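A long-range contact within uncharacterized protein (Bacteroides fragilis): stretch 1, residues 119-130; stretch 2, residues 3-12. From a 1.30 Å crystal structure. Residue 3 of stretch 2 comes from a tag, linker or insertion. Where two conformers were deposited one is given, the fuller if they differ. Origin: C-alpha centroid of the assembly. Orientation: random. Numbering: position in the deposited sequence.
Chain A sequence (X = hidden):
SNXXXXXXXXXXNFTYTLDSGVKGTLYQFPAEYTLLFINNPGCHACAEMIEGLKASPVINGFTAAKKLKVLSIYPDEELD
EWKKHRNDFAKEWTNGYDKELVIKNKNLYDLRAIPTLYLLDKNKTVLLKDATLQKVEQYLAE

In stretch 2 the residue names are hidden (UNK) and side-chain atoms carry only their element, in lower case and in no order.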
ATOM      1  N   LEU A 119       0.493   0.096  -8.095  1.00  6.37           N
ATOM      2  CA  LEU A 119       0.518  -1.312  -8.453  1.00  6.89           C
ATOM      3  C   LEU A 119       1.902  -1.626  -8.972  1.00  6.44           C
ATOM      4  O   LEU A 119       2.393  -0.958  -9.888  1.00  7.09           O
ATOM      5  CB  LEU A 119      -0.551  -1.651  -9.489  1.00  7.45           C
ATOM      6  CG  LEU A 119      -0.668  -3.146  -9.833  1.00  6.94           C
ATOM      7  CD1 LEU A 119      -1.193  -3.953  -8.720  1.00  8.31           C
ATOM      8  CD2 LEU A 119      -1.500  -3.331 -11.123  1.00  8.68           C
ATOM      9  N   LEU A 120       2.542  -2.617  -8.346  1.00  6.81           N
ATOM     10  CA  LEU A 120       3.924  -2.990  -8.622  1.00  6.98           C
ATOM     11  C   LEU A 120       4.002  -4.450  -9.077  1.00  6.81           C
ATOM     12  O   LEU A 120       3.220  -5.293  -8.590  1.00  7.38           O
ATOM     13  CB  LEU A 120       4.771  -2.840  -7.352  1.00  7.29           C
ATOM     14  CG  LEU A 120       4.648  -1.539  -6.596  1.00  6.73           C
ATOM     15  CD1 LEU A 120       5.507  -1.561  -5.319  1.00 10.33           C
ATOM     16  CD2 LEU A 120       4.979  -0.325  -7.427  1.00  7.49           C
ATOM     17  N   ASP A 121       4.905  -4.757  -9.997  1.00  6.47           N
ATOM     18  CA  ASP A 121       5.116  -6.126 -10.415  1.00  7.16           C
ATOM     19  C   ASP A 121       6.033  -6.860  -9.420  1.00  6.92           C
ATOM     20  O   ASP A 121       6.360  -6.351  -8.354  1.00  7.38           O
ATOM     21  CB  ASP A 121       5.599  -6.208 -11.884  1.00  8.20           C
ATOM     22  CG  ASP A 121       7.068  -5.911 -12.083  1.00  8.96           C
ATOM     23  OD1 ASP A 121       7.814  -5.628 -11.096  1.00  8.68           O
ATOM     24  OD2 ASP A 121       7.476  -5.997 -13.251  1.00 11.54           O
ATOM     25  N   LYS A 122       6.419  -8.082  -9.787  1.00  7.12           N
ATOM     26  CA  LYS A 122       7.157  -8.938  -8.873  1.00  7.82           C
ATOM     27  C   LYS A 122       8.492  -8.346  -8.459  1.00  7.39           C
ATOM     28  O   LYS A 122       8.992  -8.648  -7.374  1.00  8.46           O
ATOM     29  CB  LYS A 122       7.356 -10.347  -9.424  1.00  8.56           C
ATOM     30  CG  LYS A 122       8.236 -10.460 -10.613  1.00  8.67           C
ATOM     31  CD  LYS A 122       8.368 -11.870 -11.117  1.00 10.46           C
ATOM     32  CE  LYS A 122       9.366 -11.964 -12.237  1.00 15.54           C
ATOM     33  NZ  LYS A 122       9.544 -13.357 -12.698  1.00 20.44           N
ATOM     34  N   ASN A 123       9.075  -7.543  -9.342  1.00  7.12           N
ATOM     35  CA  ASN A 123      10.358  -6.871  -9.111  1.00  7.25           C
ATOM     36  C   ASN A 123      10.206  -5.489  -8.522  1.00  7.61           C
ATOM     37  O   ASN A 123      11.171  -4.767  -8.387  1.00  9.43           O
ATOM     38  CB  ASN A 123      11.148  -6.792 -10.399  1.00  8.37           C
ATOM     39  CG  ASN A 123      11.372  -8.141 -11.045  1.00 10.33           C
ATOM     40  OD1 ASN A 123      11.139  -8.299 -12.291  1.00 14.99           O
ATOM     41  ND2 ASN A 123      11.837  -9.078 -10.315  1.00  9.75           N
ATOM     42  N   LYS A 124       8.977  -5.097  -8.217  1.00  7.21           N
ATOM     43  CA  LYS A 124       8.652  -3.759  -7.693  1.00  7.09           C
ATOM     44  C   LYS A 124       8.758  -2.662  -8.760  1.00  7.13           C
ATOM     45  O   LYS A 124       8.787  -1.485  -8.410  1.00  8.18           O
ATOM     46  CB  LYS A 124       9.383  -3.403  -6.411  1.00  7.37           C
ATOM     47  CG  LYS A 124       9.291  -4.520  -5.362  1.00  7.98           C
ATOM     48  CD  LYS A 124       7.871  -4.884  -4.954  1.00  7.55           C
ATOM     49  CE  LYS A 124       7.777  -5.993  -3.923  1.00  8.32           C
ATOM     50  NZ  LYS A 124       8.193  -7.320  -4.434  1.00  8.08           N
ATOM     51  N   THR A 125       8.703  -3.055 -10.013  1.00  7.72           N
ATOM     52  CA  THR A 125       8.545  -2.077 -11.094  1.00  8.01           C
ATOM     53  C   THR A 125       7.120  -1.519 -11.041  1.00  7.50           C
ATOM     54  O   THR A 125       6.156  -2.257 -10.895  1.00  7.54           O
ATOM     55  CB  THR A 125       8.813  -2.723 -12.452  1.00  8.63           C
ATOM     56  OG1 THR A 125      10.129  -3.252 -12.461  1.00 11.38           O
ATOM     57  CG2 THR A 125       8.655  -1.741 -13.633  1.00 11.44           C
ATOM     58  N   VAL A 126       7.008  -0.198 -11.213  1.00  7.78           N
ATOM     59  CA  VAL A 126       5.745   0.481 -11.163  1.00  7.27           C
ATOM     60  C   VAL A 126       4.934   0.199 -12.411  1.00  7.19           C
ATOM     61  O   VAL A 126       5.308   0.579 -13.505  1.00  8.80           O
ATOM     62  CB  VAL A 126       5.915   2.003 -10.938  1.00  8.07           C
ATOM     63  CG1 VAL A 126       4.578   2.710 -10.996  1.00  9.48           C
ATOM     64  CG2 VAL A 126       6.635   2.282  -9.659  1.00  8.61           C
ATOM     65  N   LEU A 127       3.795  -0.466 -12.227  1.00  7.63           N
ATOM     66  CA  LEU A 127       2.780  -0.707 -13.251  1.00  8.28           C
ATOM     67  C   LEU A 127       1.753   0.402 -13.294  1.00  8.14           C
ATOM     68  O   LEU A 127       1.265   0.749 -14.384  1.00  9.53           O
ATOM     69  CB  LEU A 127       2.107  -2.050 -13.032  1.00  8.21           C
ATOM     70  CG  LEU A 127       3.001  -3.296 -13.006  1.00  8.20           C
ATOM     71  CD1 LEU A 127       2.188  -4.514 -12.680  1.00  8.73           C
ATOM     72  CD2 LEU A 127       3.802  -3.418 -14.294  1.00 10.44           C
ATOM     73  N   LEU A 128       1.335   0.922 -12.146  1.00  7.63           N
ATOM     74  CA  LEU A 128       0.443   2.060 -12.051  1.00  8.22           C
ATOM     75  C   LEU A 128       0.935   2.933 -10.898  1.00  8.15           C
ATOM     76  O   LEU A 128       1.216   2.436  -9.821  1.00  8.02           O
ATOM     77  CB  LEU A 128      -1.002   1.667 -11.769  1.00  8.81           C
ATOM     78  CG  LEU A 128      -1.727   0.831 -12.769  1.00  9.02           C
ATOM     79  CD1 LEU A 128      -3.038   0.299 -12.177  1.00 10.51           C
ATOM     80  CD2 LEU A 128      -1.977   1.629 -14.058  1.00 11.37           C
ATOM     81  N   LYS A 129       1.090   4.225 -11.165  1.00 10.29           N
ATOM     82  CA  LYS A 129       1.469   5.226 -10.203  1.00 10.75           C
ATOM     83  C   LYS A 129       0.249   6.040  -9.760  1.00 10.19           C
ATOM     84  O   LYS A 129      -0.394   6.661 -10.603  1.00 11.75           O
ATOM     85  CB  LYS A 129       2.537   6.168 -10.804  1.00 11.25           C
ATOM     86  CG  LYS A 129       2.787   7.379  -9.871  1.00 14.00           C
ATOM     87  CD  LYS A 129       3.934   8.251 -10.329  1.00 16.72           C
ATOM     88  CE  LYS A 129       4.277   9.317  -9.323  1.00 20.11           C
ATOM     89  NZ  LYS A 129       5.491  10.137  -9.757  1.00 27.31           N
ATOM     90  N   ASP A 130      -0.015   6.151  -8.461  1.00 11.39           N
ATOM     91  CA  ASP A 130      -1.080   6.965  -7.948  0.50 11.68           C
ATOM     92  C   ASP A 130      -2.398   6.734  -8.710  1.00 11.96           C
ATOM     93  O   ASP A 130      -2.992   7.632  -9.251  1.00 15.80           O
ATOM     94  CB  ASP A 130      -0.608   8.417  -7.905  0.50 12.85           C
ATOM     95  CG  ASP A 130      -1.630   9.279  -7.331  0.50 14.30           C
ATOM     96  OD1 ASP A 130      -2.528   8.699  -6.685  0.50 15.41           O
ATOM     97  OD2 ASP A 130      -1.552  10.531  -7.519  0.50 18.41           O
ATOM     98  N   UNK A   3      13.838   7.120  -9.866  1.00 25.83           N
ATOM     99  CA  UNK A   3      13.078   7.918 -10.812  1.00 23.60           C
ATOM    100  C   UNK A   3      11.706   8.302 -10.251  1.00 22.15           C
ATOM    101  O   UNK A   3      10.722   8.327 -10.982  1.00 21.07           O
ATOM    102  c   UNK A   3      12.964   7.151 -12.162  1.00 23.55           C
ATOM    103  N   UNK A   4      11.669   8.594  -8.939  1.00 20.72           N
ATOM    104  CA  UNK A   4      10.441   9.063  -8.209  1.00 20.77           C
ATOM    105  C   UNK A   4       9.174   8.263  -8.497  1.00 16.39           C
ATOM    106  O   UNK A   4       8.042   8.784  -8.594  1.00 15.61           O
ATOM    107  c   UNK A   4      10.152  10.554  -8.303  1.00 23.30           C
ATOM    108  c   UNK A   4       9.664  11.105  -9.555  0.80 27.06           C
ATOM    109  n   UNK A   4       7.327  12.813 -10.587  0.80 33.96           N
ATOM    110  c   UNK A   4       8.779  13.161 -10.609  0.80 32.62           C
ATOM    111  c   UNK A   4       9.526  12.630  -9.437  0.80 32.13           C
ATOM    112  N   UNK A   5       9.386   6.949  -8.543  1.00 12.81           N
ATOM    113  CA  UNK A   5       8.303   6.010  -8.652  1.00 10.89           C
ATOM    114  C   UNK A   5       7.553   6.193  -9.981  1.00 10.23           C
ATOM    115  O   UNK A   5       6.423   5.766 -10.080  1.00 11.23           O
ATOM    116  o   UNK A   5       8.033   6.974  -5.298  1.00 12.37           O
ATOM    117  c   UNK A   5       8.115   6.022  -6.151  1.00  9.44           C
ATOM    118  n   UNK A   5       8.798   4.967  -5.957  1.00  8.86           N
ATOM    119  c   UNK A   5       7.360   6.069  -7.460  1.00 10.73           C
ATOM    120  N   UNK A   6       8.209   6.694 -11.033  1.00 11.08           N
ATOM    121  CA  UNK A   6       7.530   6.829 -12.287  1.00 12.54           C
ATOM    122  C   UNK A   6       7.271   5.475 -12.933  1.00 10.81           C
ATOM    123  O   UNK A   6       7.950   4.455 -12.658  1.00 10.31           O
ATOM    124  n   UNK A   6       8.986  11.134 -14.938  1.00 17.86           N
ATOM    125  c   UNK A   6       9.298   7.298 -13.933  1.00 15.01           C
ATOM    126  n   UNK A   6       8.966   8.943 -15.725  1.00 16.63           N
ATOM    127  n   UNK A   6       7.463  10.533 -16.460  1.00 16.77           N
ATOM    128  c   UNK A   6       8.196   7.812 -13.191  1.00 15.64           C
ATOM    129  c   UNK A   6       8.483  10.206 -15.700  1.00 17.27           C
ATOM    130  c   UNK A   6       9.968   8.340 -14.873  1.00 16.93           C
ATOM    131  N   UNK A   7       6.263   5.429 -13.800  0.50 10.68           N
ATOM    132  CA  UNK A   7       5.904   4.229 -14.527  0.50 10.28           C
ATOM    133  C   UNK A   7       7.110   3.553 -15.109  0.50  9.92           C
ATOM    134  O   UNK A   7       7.942   4.192 -15.742  0.50 10.54           O
ATOM    135  c   UNK A   7       2.788   3.629 -14.636  0.50 13.15           C
ATOM    136  c   UNK A   7       3.519   4.856 -15.218  0.50 11.81           C
ATOM    137  c   UNK A   7       4.919   4.472 -15.662  0.50 10.54           C
ATOM    138  c   UNK A   7       2.734   5.425 -16.404  0.50 12.70           C
ATOM    139  N   UNK A   8       7.191   2.243 -14.921  1.00  9.86           N
ATOM    140  CA  UNK A   8       8.207   1.465 -15.542  1.00 10.13           C
ATOM    141  C   UNK A   8       9.576   1.512 -14.890  1.00 10.14           C
ATOM    142  O   UNK A   8      10.543   0.965 -15.418  1.00 11.35           O
ATOM    143  N   UNK A   9       9.665   2.151 -13.740  1.00  9.40           N
ATOM    144  CA  UNK A   9      10.879   2.196 -12.929  1.00  9.31           C
ATOM    145  C   UNK A   9      10.617   1.526 -11.582  1.00  8.04           C
ATOM    146  O   UNK A   9       9.479   1.252 -11.228  1.00  9.27           O
ATOM    147  o   UNK A   9      10.532   4.334 -11.813  1.00 10.96           O
ATOM    148  c   UNK A   9      11.491   4.363 -14.085  1.00 12.35           C
ATOM    149  c   UNK A   9      11.379   3.638 -12.728  1.00 10.09           C
ATOM    150  N   UNK A  10      11.670   1.183 -10.862  1.00  8.79           N
ATOM    151  CA  UNK A  10      11.528   0.466  -9.603  1.00  8.53           C
ATOM    152  C   UNK A  10      11.096   1.440  -8.511  1.00  8.61           C
ATOM    153  O   UNK A  10      11.733   2.463  -8.289  1.00 10.13           O
ATOM    154  c   UNK A  10      12.860  -0.209  -9.228  1.00 10.36           C
ATOM    155  c   UNK A  10      14.123  -1.921  -7.858  1.00 13.60           C
ATOM    156  c   UNK A  10      13.948  -3.126  -6.940  1.00 15.80           C
ATOM    157  n   UNK A  10      15.217  -3.928  -6.831  1.00 18.93           N
ATOM    158  c   UNK A  10      12.774  -1.255  -8.151  1.00 12.04           C
ATOM    159  N   UNK A  11      10.024   1.099  -7.813  1.00  7.94           N
ATOM    160  CA  UNK A  11       9.557   1.895  -6.686  1.00  8.00           C
ATOM    161  C   UNK A  11      10.658   2.006  -5.655  1.00  8.51           C
ATOM    162  O   UNK A  11      11.454   1.076  -5.489  1.00  9.16           O
ATOM    163  c   UNK A  11       8.313   1.243  -6.080  1.00  9.61           C
ATOM    164  N   UNK A  12      10.649   3.093  -4.896  1.00  8.34           N
ATOM    165  CA  UNK A  12      11.629   3.291  -3.850  1.00  9.54           C
ATOM    166  C   UNK A  12      11.409   2.373  -2.669  1.00  8.38           C
ATOM    167  O   UNK A  12      10.286   2.176  -2.214  1.00  9.12           O
ATOM    168  c   UNK A  12      11.998   5.807  -5.616  1.00 17.24           C
ATOM    169  c   UNK A  12      11.626   4.738  -3.376  1.00 10.56           C
ATOM    170  c   UNK A  12      12.405   5.699  -4.213  1.00 14.56           C
ATOM    171  c   UNK A  12      13.917   5.536  -3.931  1.00 16.54           C
TER

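Position 3 carries one side-chain carbon and stays out of reach of stretch 1. It is Ala3, a tag residue, and it opens a type I' turn that closes at position 6.

Position 4 has four carbons in a row ending in nitrogen, an unbranched amine. Its backbone O accepts a hydrogen bond from Lys129 NZ at 3.1 Å, while the terminal nitrogen of position 4 and Lys129 NZ sit 3.3 Å apart, two donors of like charge with no bond between them. This is Lys4.

Position 5 shows two carbons, the second bearing one oxygen and one nitrogen. The backbone O of position 5 lies 3.5 Å from Val126 CG2, buried without a polar partner. Asparagine and aspartate share this outline, and the nitrogen selects Asn5. Its positive phi suits the turn.

Position 6 has three carbons, a nitrogen, then a carbon with two more nitrogens, a guanidinium. CB points away from stretch 1; the backbone makes the closest approach, with O of position 6 3.6 Å from Val126 CB. The residue is Arg6.

Position 7 has four carbons forked at the second. CB points away, yet the end of the chain returns, and one terminal carbon comes to 3.3 Å from Leu127 O and 4.2 Å from Val126 CG1. Hence Leu7, and that carbon is Leu7 CD2.

Position 8 has no side-chain atoms, and its backbone N donates to Val126 O at 2.9 Å: Gly8. Its phi of 79° favours glycine in the type II turn running from Arg6 to position 9.

Position 9 has one carbon carrying an oxygen and a carbon, and its backbone O receives Val126 N at 2.9 Å, so Thr9. Its OG1 donates to Arg6 O at 2.7 Å, tying the turn together.

Position 10 repeats the four-carbon amine. CB points away, and the extended chain passes Asn123 O, 3.5 Å from the last carbon of position 10. Its backbone bridges Thr125, CA to CA 4.2 Å. This is Lys10.

Position 11 has a single carbon that points toward stretch 1, its CB 3.9 Å from Leu120 CD2 and 4.1 Å from Val126 CG2, and its backbone N donates to Lys124 O at 2.9 Å: Ala11.

Position 12 has four carbons forked at the second. It points away and makes no contact: Leu12.

The contact works through backbone first. Three near-linear hydrogen bonds link 124 and 126 to 8, 9 and 11 around a single bridge, and they ask little of side-chain identity. Val126 then supplies the apolar centre, pointing toward stretch 2 and touching Leu7 and Ala11. The turns carry the stricter sequence signals: glycine at a positive phi, and a threonine hydroxyl bonded back to the turn's first residue.

Stretch 2 (3-12) AKNRLGTKAL
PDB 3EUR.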